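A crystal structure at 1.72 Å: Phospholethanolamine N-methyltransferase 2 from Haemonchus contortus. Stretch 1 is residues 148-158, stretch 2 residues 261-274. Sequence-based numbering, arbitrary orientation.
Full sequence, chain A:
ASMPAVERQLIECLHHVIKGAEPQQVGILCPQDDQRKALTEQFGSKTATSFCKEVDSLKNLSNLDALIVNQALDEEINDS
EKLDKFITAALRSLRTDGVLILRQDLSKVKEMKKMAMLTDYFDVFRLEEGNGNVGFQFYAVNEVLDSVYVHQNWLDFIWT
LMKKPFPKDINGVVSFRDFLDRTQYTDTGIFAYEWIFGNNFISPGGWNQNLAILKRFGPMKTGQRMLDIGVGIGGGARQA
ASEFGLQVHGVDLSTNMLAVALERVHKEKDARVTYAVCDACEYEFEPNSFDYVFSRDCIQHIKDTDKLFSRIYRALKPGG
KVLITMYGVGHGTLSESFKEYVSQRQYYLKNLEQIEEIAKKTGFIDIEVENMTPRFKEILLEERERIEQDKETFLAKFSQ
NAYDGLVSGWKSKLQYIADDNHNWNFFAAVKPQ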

ATOM      1  N   VAL A 148      -2.761 -16.277  -7.171  1.00 19.77           N
ATOM      2  CA  VAL A 148      -1.322 -16.331  -6.948  1.00 20.59           C
ATOM      3  C   VAL A 148      -0.853 -17.769  -6.781  1.00 21.04           C
ATOM      4  O   VAL A 148       0.124 -18.210  -7.412  1.00 20.33           O
ATOM      5  CB  VAL A 148      -0.925 -15.534  -5.682  1.00 19.09           C
ATOM      6  CG1 VAL A 148       0.565 -15.736  -5.393  1.00 19.85           C
ATOM      7  CG2 VAL A 148      -1.233 -14.038  -5.868  1.00 18.34           C
ATOM      8  N   TYR A 149      -1.553 -18.517  -5.937  1.00 18.56           N
ATOM      9  CA  TYR A 149      -1.060 -19.826  -5.519  1.00 20.23           C
ATOM     10  C   TYR A 149      -1.339 -20.962  -6.497  1.00 20.33           C
ATOM     11  O   TYR A 149      -0.626 -21.953  -6.482  1.00 23.36           O
ATOM     12  CB  TYR A 149      -1.611 -20.185  -4.135  1.00 17.13           C
ATOM     13  CG  TYR A 149      -1.195 -19.176  -3.086  1.00 16.08           C
ATOM     14  CD1 TYR A 149       0.127 -18.784  -2.959  1.00 22.02           C
ATOM     15  CD2 TYR A 149      -2.130 -18.625  -2.226  1.00 21.71           C
ATOM     16  CE1 TYR A 149       0.506 -17.858  -1.995  1.00 25.86           C
ATOM     17  CE2 TYR A 149      -1.763 -17.700  -1.268  1.00 21.08           C
ATOM     18  CZ  TYR A 149      -0.444 -17.324  -1.150  1.00 25.04           C
ATOM     19  OH  TYR A 149      -0.077 -16.398  -0.178  1.00 23.36           O
ATOM     20  N   VAL A 150      -2.379 -20.813  -7.323  1.00 21.23           N
ATOM     21  CA  VAL A 150      -2.792 -21.872  -8.253  1.00 19.41           C
ATOM     22  C   VAL A 150      -2.414 -21.544  -9.698  1.00 22.92           C
ATOM     23  O   VAL A 150      -2.112 -22.439 -10.505  1.00 26.88           O
ATOM     24  CB  VAL A 150      -4.316 -22.131  -8.147  1.00 24.23           C
ATOM     25  CG1 VAL A 150      -4.781 -23.175  -9.180  1.00 30.63           C
ATOM     26  CG2 VAL A 150      -4.669 -22.587  -6.744  1.00 26.01           C
ATOM     27  N   HIS A 151      -2.427 -20.261 -10.028  1.00 24.40           N
ATOM     28  CA  HIS A 151      -2.230 -19.848 -11.421  1.00 23.99           C
ATOM     29  C   HIS A 151      -1.029 -18.941 -11.681  1.00 22.71           C
ATOM     30  O   HIS A 151      -0.875 -18.423 -12.796  1.00 28.25           O
ATOM     31  CB  HIS A 151      -3.497 -19.161 -11.940  1.00 26.91           C
ATOM     32  CG  HIS A 151      -4.709 -20.032 -11.904  1.00 29.52           C
ATOM     33  ND1 HIS A 151      -4.816 -21.185 -12.656  1.00 37.37           N
ATOM     34  CD2 HIS A 151      -5.872 -19.918 -11.221  1.00 36.56           C
ATOM     35  CE1 HIS A 151      -5.986 -21.750 -12.424  1.00 37.11           C
ATOM     36  NE2 HIS A 151      -6.649 -21.000 -11.563  1.00 39.33           N
ATOM     37  N   GLN A 152      -0.167 -18.760 -10.681  1.00 21.81           N
ATOM     38  CA  GLN A 152       0.959 -17.835 -10.791  1.00 22.51           C
ATOM     39  C   GLN A 152       0.552 -16.478 -11.372  1.00 25.43           C
ATOM     40  O   GLN A 152       1.220 -15.928 -12.254  1.00 26.37           O
ATOM     41  CB  GLN A 152       2.101 -18.469 -11.593  1.00 34.06           C
ATOM     42  CG  GLN A 152       2.935 -19.473 -10.783  1.00 31.07           C
ATOM     43  CD  GLN A 152       4.231 -19.826 -11.465  1.00 30.73           C
ATOM     44  OE1 GLN A 152       4.271 -20.008 -12.678  1.00 37.99           O
ATOM     45  NE2 GLN A 152       5.297 -19.936 -10.694  1.00 35.35           N
ATOM     46  N   ASN A 153      -0.571 -15.965 -10.880  1.00 20.78           N
ATOM     47  CA  ASN A 153      -1.137 -14.711 -11.361  1.00 18.72           C
ATOM     48  C   ASN A 153      -1.275 -13.731 -10.206  1.00 17.34           C
ATOM     49  O   ASN A 153      -2.091 -13.944  -9.311  1.00 21.74           O
ATOM     50  CB  ASN A 153      -2.520 -14.986 -11.963  1.00 22.66           C
ATOM     51  CG  ASN A 153      -3.206 -13.726 -12.456  1.00 21.79           C
ATOM     52  OD1 ASN A 153      -2.601 -12.652 -12.512  1.00 21.34           O
ATOM     53  ND2 ASN A 153      -4.478 -13.861 -12.847  1.00 23.75           N
ATOM     54  N   TRP A 154      -0.484 -12.655 -10.248  1.00 18.94           N
ATOM     55  CA  TRP A 154      -0.455 -11.632  -9.202  1.00 18.71           C
ATOM     56  C   TRP A 154      -1.279 -10.411  -9.593  1.00 20.00           C
ATOM     57  O   TRP A 154      -1.353  -9.441  -8.836  1.00 22.35           O
ATOM     58  CB  TRP A 154       1.001 -11.194  -8.926  1.00 19.40           C
ATOM     59  CG  TRP A 154       1.811 -12.133  -8.033  1.00 19.14           C
ATOM     60  CD1 TRP A 154       2.089 -11.951  -6.696  1.00 20.55           C
ATOM     61  CD2 TRP A 154       2.446 -13.373  -8.410  1.00 21.42           C
ATOM     62  NE1 TRP A 154       2.843 -13.006  -6.230  1.00 21.89           N
ATOM     63  CE2 TRP A 154       3.082 -13.879  -7.250  1.00 22.09           C
ATOM     64  CE3 TRP A 154       2.534 -14.101  -9.608  1.00 20.63           C
ATOM     65  CZ2 TRP A 154       3.792 -15.088  -7.259  1.00 21.04           C
ATOM     66  CZ3 TRP A 154       3.241 -15.298  -9.612  1.00 26.52           C
ATOM     67  CH2 TRP A 154       3.866 -15.778  -8.439  1.00 25.26           C
ATOM     68  N   LEU A 155      -1.905 -10.459 -10.768  1.00 21.40           N
ATOM     69  CA  LEU A 155      -2.658  -9.307 -11.271  1.00 24.15           C
ATOM     70  C   LEU A 155      -4.174  -9.526 -11.305  1.00 22.86           C
ATOM     71  O   LEU A 155      -4.888  -8.940 -12.131  1.00 24.58           O
ATOM     72  CB  LEU A 155      -2.161  -8.918 -12.664  1.00 21.22           C
ATOM     73  CG  LEU A 155      -0.653  -8.715 -12.755  1.00 21.37           C
ATOM     74  CD1 LEU A 155      -0.277  -8.517 -14.221  1.00 28.21           C
ATOM     75  CD2 LEU A 155      -0.205  -7.526 -11.898  1.00 21.38           C
ATOM     76  N   ASP A 156      -4.665 -10.357 -10.398  1.00 20.00           N
ATOM     77  CA  ASP A 156      -6.102 -10.588 -10.274  1.00 21.75           C
ATOM     78  C   ASP A 156      -6.508  -9.749  -9.059  1.00 22.35           C
ATOM     79  O   ASP A 156      -6.108 -10.049  -7.937  1.00 22.58           O
ATOM     80  CB  ASP A 156      -6.350 -12.092 -10.066  1.00 18.16           C
ATOM     81  CG  ASP A 156      -7.790 -12.494 -10.286  1.00 26.09           C
ATOM     82  OD1 ASP A 156      -8.644 -11.592 -10.481  1.00 25.63           O
ATOM     83  OD2 ASP A 156      -8.081 -13.722 -10.257  1.00 26.23           O
ATOM     84  N   PHE A 157      -7.248  -8.662  -9.278  1.00 19.97           N
ATOM     85  CA  PHE A 157      -7.434  -7.670  -8.201  1.00 21.79           C
ATOM     86  C   PHE A 157      -8.841  -7.599  -7.608  1.00 23.29           C
ATOM     87  O   PHE A 157      -9.821  -7.888  -8.284  1.00 21.04           O
ATOM     88  CB  PHE A 157      -7.017  -6.292  -8.704  1.00 22.56           C
ATOM     89  CG  PHE A 157      -5.558  -6.197  -9.027  1.00 19.40           C
ATOM     90  CD1 PHE A 157      -4.615  -6.200  -8.014  1.00 24.48           C
ATOM     91  CD2 PHE A 157      -5.131  -6.140 -10.347  1.00 21.40           C
ATOM     92  CE1 PHE A 157      -3.260  -6.105  -8.299  1.00 21.10           C
ATOM     93  CE2 PHE A 157      -3.780  -6.058 -10.650  1.00 21.12           C
ATOM     94  CZ  PHE A 157      -2.841  -6.038  -9.618  1.00 20.87           C
ATOM     95  N   ILE A 158      -8.915  -7.214  -6.336  1.00 19.70           N
ATOM     96  CA  ILE A 158     -10.174  -6.940  -5.650  1.00 18.88           C
ATOM     97  C   ILE A 158     -10.107  -5.519  -5.121  1.00 20.33           C
ATOM     98  O   ILE A 158      -9.236  -5.201  -4.314  1.00 21.21           O
ATOM     99  CB  ILE A 158     -10.364  -7.856  -4.445  1.00 19.35           C
ATOM    100  CG1 ILE A 158     -10.289  -9.327  -4.876  1.00 20.84           C
ATOM    101  CG2 ILE A 158     -11.710  -7.566  -3.756  1.00 21.41           C
ATOM    102  CD1 ILE A 158     -10.105 -10.282  -3.700  1.00 22.07           C
ATOM    103  N   ALA A 261       5.943  -2.886  -8.092  1.00 21.32           N
ATOM    104  CA  ALA A 261       6.154  -4.097  -7.311  1.00 22.61           C
ATOM    105  C   ALA A 261       5.377  -5.279  -7.901  1.00 21.88           C
ATOM    106  O   ALA A 261       5.908  -6.382  -8.025  1.00 19.58           O
ATOM    107  CB  ALA A 261       5.763  -3.858  -5.841  1.00 20.10           C
ATOM    108  N   LEU A 262       4.119  -5.030  -8.276  1.00 20.83           N
ATOM    109  CA  LEU A 262       3.231  -6.055  -8.771  1.00 21.05           C
ATOM    110  C   LEU A 262       3.677  -6.537 -10.129  1.00 22.64           C
ATOM    111  O   LEU A 262       3.689  -7.739 -10.370  1.00 21.38           O
ATOM    112  CB  LEU A 262       1.787  -5.537  -8.830  1.00 23.35           C
ATOM    113  CG  LEU A 262       1.113  -5.455  -7.460  1.00 19.34           C
ATOM    114  CD1 LEU A 262      -0.043  -4.482  -7.499  1.00 24.48           C
ATOM    115  CD2 LEU A 262       0.604  -6.832  -7.080  1.00 20.14           C
ATOM    116  N   GLU A 263       4.068  -5.606 -11.002  1.00 22.51           N
ATOM    117  CA  GLU A 263       4.534  -5.978 -12.339  1.00 25.42           C
ATOM    118  C   GLU A 263       5.728  -6.903 -12.213  1.00 23.84           C
ATOM    119  O   GLU A 263       5.841  -7.908 -12.930  1.00 25.85           O
ATOM    120  CB  GLU A 263       4.958  -4.726 -13.106  1.00 30.86           C
ATOM    121  CG  GLU A 263       5.605  -5.013 -14.449  1.00 41.91           C
ATOM    122  CD  GLU A 263       6.000  -3.748 -15.187  1.00 52.18           C
ATOM    123  OE1 GLU A 263       5.633  -2.644 -14.728  1.00 50.20           O
ATOM    124  OE2 GLU A 263       6.677  -3.859 -16.230  1.00 57.38           O
ATOM    125  N   ARG A 264       6.609  -6.565 -11.281  1.00 23.78           N
ATOM    126  CA  ARG A 264       7.861  -7.296 -11.143  1.00 21.43           C
ATOM    127  C   ARG A 264       7.692  -8.674 -10.518  1.00 26.44           C
ATOM    128  O   ARG A 264       8.313  -9.635 -10.959  1.00 26.06           O
ATOM    129  CB  ARG A 264       8.907  -6.440 -10.438  1.00 23.89           C
ATOM    130  CG  ARG A 264       9.386  -5.310 -11.337  1.00 26.11           C
ATOM    131  CD  ARG A 264      10.380  -4.399 -10.664  1.00 32.83           C
ATOM    132  NE  ARG A 264      10.613  -3.220 -11.496  1.00 32.96           N
ATOM    133  CZ  ARG A 264      11.488  -2.261 -11.213  1.00 30.33           C
ATOM    134  NH1 ARG A 264      12.238  -2.337 -10.125  1.00 27.19           N
ATOM    135  NH2 ARG A 264      11.619  -1.227 -12.038  1.00 35.72           N
ATOM    136  N   VAL A 265       6.830  -8.796  -9.521  1.00 21.49           N
ATOM    137  CA  VAL A 265       6.619 -10.120  -8.956  1.00 21.58           C
ATOM    138  C   VAL A 265       5.812 -11.006  -9.907  1.00 24.02           C
ATOM    139  O   VAL A 265       6.047 -12.214  -9.973  1.00 23.04           O
ATOM    140  CB  VAL A 265       5.999 -10.083  -7.529  1.00 20.25           C
ATOM    141  CG1 VAL A 265       4.541  -9.650  -7.587  1.00 20.87           C
ATOM    142  CG2 VAL A 265       6.119 -11.473  -6.874  1.00 22.45           C
ATOM    143  N   HIS A 266       4.885 -10.421 -10.671  1.00 24.14           N
ATOM    144  CA  HIS A 266       4.112 -11.203 -11.627  1.00 21.35           C
ATOM    145  C   HIS A 266       5.017 -11.776 -12.724  1.00 20.88           C
ATOM    146  O   HIS A 266       4.815 -12.890 -13.207  1.00 24.19           O
ATOM    147  CB  HIS A 266       2.993 -10.353 -12.246  1.00 24.62           C
ATOM    148  CG  HIS A 266       2.140 -11.084 -13.226  1.00 23.84           C
ATOM    149  ND1 HIS A 266       1.096 -11.905 -12.850  1.00 24.75           N
ATOM    150  CD2 HIS A 266       2.170 -11.118 -14.583  1.00 25.05           C
ATOM    151  CE1 HIS A 266       0.523 -12.410 -13.928  1.00 29.15           C
ATOM    152  NE2 HIS A 266       1.152 -11.944 -14.992  1.00 26.78           N
ATOM    153  N   LYS A 267       6.016 -11.005 -13.115  1.00 25.26           N
ATOM    154  CA  LYS A 267       6.928 -11.468 -14.156  1.00 28.22           C
ATOM    155  C   LYS A 267       7.956 -12.470 -13.645  1.00 24.93           C
ATOM    156  O   LYS A 267       8.268 -13.452 -14.327  1.00 28.17           O
ATOM    157  CB  LYS A 267       7.627 -10.281 -14.809  1.00 31.96           C
ATOM    158  CG  LYS A 267       6.686  -9.461 -15.668  1.00 50.70           C
ATOM    159  CD  LYS A 267       7.441  -8.464 -16.532  1.00 59.88           C
ATOM    160  CE  LYS A 267       6.483  -7.652 -17.398  1.00 62.16           C
ATOM    161  NZ  LYS A 267       6.981  -6.263 -17.580  1.00 63.41           N
ATOM    162  N   GLU A 268       8.459 -12.228 -12.441  1.00 26.01           N
ATOM    163  CA  GLU A 268       9.570 -13.007 -11.887  1.00 30.43           C
ATOM    164  C   GLU A 268       9.087 -14.232 -11.104  1.00 34.05           C
ATOM    165  O   GLU A 268       9.749 -15.275 -11.090  1.00 30.84           O
ATOM    166  CB  GLU A 268      10.455 -12.097 -11.029  1.00 32.16           C
ATOM    167  CG  GLU A 268      11.251 -11.079 -11.872  1.00 35.66           C
ATOM    168  CD  GLU A 268      11.731  -9.848 -11.104  1.00 40.36           C
ATOM    169  OE1 GLU A 268      11.629  -9.808  -9.858  1.00 35.76           O
ATOM    170  OE2 GLU A 268      12.223  -8.900 -11.762  1.00 38.05           O
ATOM    171  N   LYS A 269       7.923 -14.086 -10.472  1.00 25.25           N
ATOM    172  CA  LYS A 269       7.201 -15.177  -9.794  1.00 26.35           C
ATOM    173  C   LYS A 269       7.874 -15.668  -8.493  1.00 32.54           C
ATOM    174  O   LYS A 269       8.897 -16.356  -8.511  1.00 35.34           O
ATOM    175  CB  LYS A 269       6.879 -16.318 -10.767  1.00 33.63           C
ATOM    176  CG  LYS A 269       6.243 -15.803 -12.077  1.00 36.47           C
ATOM    177  CD  LYS A 269       5.334 -16.820 -12.749  1.00 43.18           C
ATOM    178  CE  LYS A 269       4.621 -16.211 -13.968  1.00 41.34           C
ATOM    179  NZ  LYS A 269       3.518 -15.233 -13.628  1.00 30.40           N
ATOM    180  N   ASP A 270       7.306 -15.267  -7.359  1.00 24.81           N
ATOM    181  CA  ASP A 270       7.734 -15.788  -6.069  1.00 21.27           C
ATOM    182  C   ASP A 270       6.493 -15.816  -5.181  1.00 19.94           C
ATOM    183  O   ASP A 270       6.037 -14.762  -4.727  1.00 22.45           O
ATOM    184  CB  ASP A 270       8.822 -14.898  -5.461  1.00 21.20           C
ATOM    185  CG  ASP A 270       9.441 -15.496  -4.189  1.00 25.78           C
ATOM    186  OD1 ASP A 270       8.757 -16.273  -3.483  1.00 23.56           O
ATOM    187  OD2 ASP A 270      10.620 -15.196  -3.906  1.00 23.50           O
ATOM    188  N   ALA A 271       5.955 -17.013  -4.936  1.00 19.91           N
ATOM    189  CA  ALA A 271       4.697 -17.135  -4.198  1.00 18.89           C
ATOM    190  C   ALA A 271       4.813 -16.784  -2.721  1.00 20.50           C
ATOM    191  O   ALA A 271       3.800 -16.762  -2.015  1.00 20.19           O
ATOM    192  CB  ALA A 271       4.082 -18.519  -4.358  1.00 19.92           C
ATOM    193  N   ARG A 272       6.024 -16.494  -2.251  1.00 19.21           N
ATOM    194  CA  ARG A 272       6.183 -16.022  -0.864  1.00 20.52           C
ATOM    195  C   ARG A 272       5.753 -14.584  -0.685  1.00 19.05           C
ATOM    196  O   ARG A 272       5.568 -14.123   0.442  1.00 19.90           O
ATOM    197  CB  ARG A 272       7.644 -16.177  -0.399  1.00 19.45           C
ATOM    198  CG  ARG A 272       7.979 -17.661  -0.179  1.00 23.04           C
ATOM    199  CD  ARG A 272       9.472 -17.923  -0.060  1.00 23.31           C
ATOM    200  NE  ARG A 272      10.229 -17.455  -1.220  1.00 21.56           N
ATOM    201  CZ  ARG A 272      11.470 -17.837  -1.498  1.00 24.46           C
ATOM    202  NH1 ARG A 272      12.075 -18.732  -0.724  1.00 24.52           N
ATOM    203  NH2 ARG A 272      12.095 -17.350  -2.560  1.00 24.69           N
ATOM    204  N   VAL A 273       5.575 -13.871  -1.791  1.00 18.89           N
ATOM    205  CA  VAL A 273       5.351 -12.436  -1.724  1.00 17.72           C
ATOM    206  C   VAL A 273       3.998 -12.027  -2.278  1.00 23.65           C
ATOM    207  O   VAL A 273       3.646 -12.386  -3.390  1.00 21.64           O
ATOM    208  CB  VAL A 273       6.426 -11.699  -2.517  1.00 21.73           C
ATOM    209  CG1 VAL A 273       6.146 -10.194  -2.523  1.00 23.21           C
ATOM    210  CG2 VAL A 273       7.784 -11.968  -1.895  1.00 26.34           C
ATOM    211  N   THR A 274       3.241 -11.269  -1.493  1.00 18.60           N
ATOM    212  CA  THR A 274       1.959 -10.737  -1.958  1.00 18.31           C
ATOM    213  C   THR A 274       1.908  -9.255  -1.568  1.00 19.03           C
ATOM    214  O   THR A 274       2.680  -8.822  -0.715  1.00 20.41           O
ATOM    215  CB  THR A 274       0.765 -11.501  -1.366  1.00 17.10           C
ATOM    216  OG1 THR A 274       0.836 -11.461   0.070  1.00 21.29           O
ATOM    217  CG2 THR A 274       0.745 -12.976  -1.885  1.00 18.76           C
TER
HETATM  218  O   HOH W   1       2.491 -15.815   0.148  1.00 23.62           O

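Trp154, His266 and Lys269 cover the most surface in this contact, in which the end of one helix, the loop after it and the start of a strand pack against a second helix, the turn beyond it and the start of its strand, more than a hundred residues away in sequence; together the two stretches bury 711 Å². Trp154 contributes the largest share. Its CA-to-CB bond points toward the second stretch, and with chi1 at -80° (m) and chi2 at -102° the indole lies along the last turn of the helix and reaches the type I turn from Asp270 to Val273. The ring is fixed at its edge by a hydrogen bond from Trp154 NE1 to Val273 O, 3.0 Å long with an N-H...O angle of 153°, so the one polar atom of a buried side chain is satisfied by a backbone carbonyl where the second stretch enters its strand. Over one face sits Val265, whose CG1 is 3.5 Å from Trp154 CD1 and 3.8 Å from the centroid of the five-membered ring, 28° off the normal, a CH-pi contact. The six-membered ring meets mainly backbone: Trp154 CH2 lies 3.6 Å from Lys269 CA, and Trp154 CZ2 lies 3.4 Å from Asp270 O and 3.7 Å from Ala271 N, the last near the ring plane.

His266 binds the main chain of the same tryptophan. Trp154 N donates to His266 ND1 at 3.1 Å and 166°, nearly straight and close to the plane of the imidazole, as expected for a lone pair on an unprotonated ND1. The CA atoms of these two residues are 5.2 Å apart, the closest such pair across the contact. Leu155 CD1 covers one face of the imidazole, 3.6 Å from its centroid and only 11° off the normal, a second CH-pi contact. Asn153 OD1 comes within 3.4 Å of His266 CE1 and also accepts a hydrogen bond from Leu155 N at 2.9 Å, which helps to hold the loop beside the histidine.

Lys269 leaves the helix with positive phi, and its side chain folds back on the helix end. Lys269 NZ donates to His266 O at 2.7 Å and to Gln152 O at 2.8 Å, so one ammonium group ties a carbonyl near the end of its own helix to a carbonyl of the other stretch. Gln152 likewise has positive phi where its own helix gives out, and its OE1 approaches Lys269 CD at 3.4 Å.

Flanking contacts extend the interface beyond these three residues. Leu262 receives Phe157, with Phe157 CE1 3.7 Å from Leu262 CD1, and Leu155, with Leu155 CD2 4.2 Å from Leu262 CB. Towards the other end, Tyr149 CD1 rests 4.2 Å from Ala271 CB, while water 1 bridges the pair: it lies 2.7 Å from Tyr149 OH and donates to Ala271 O, also at 2.7 Å.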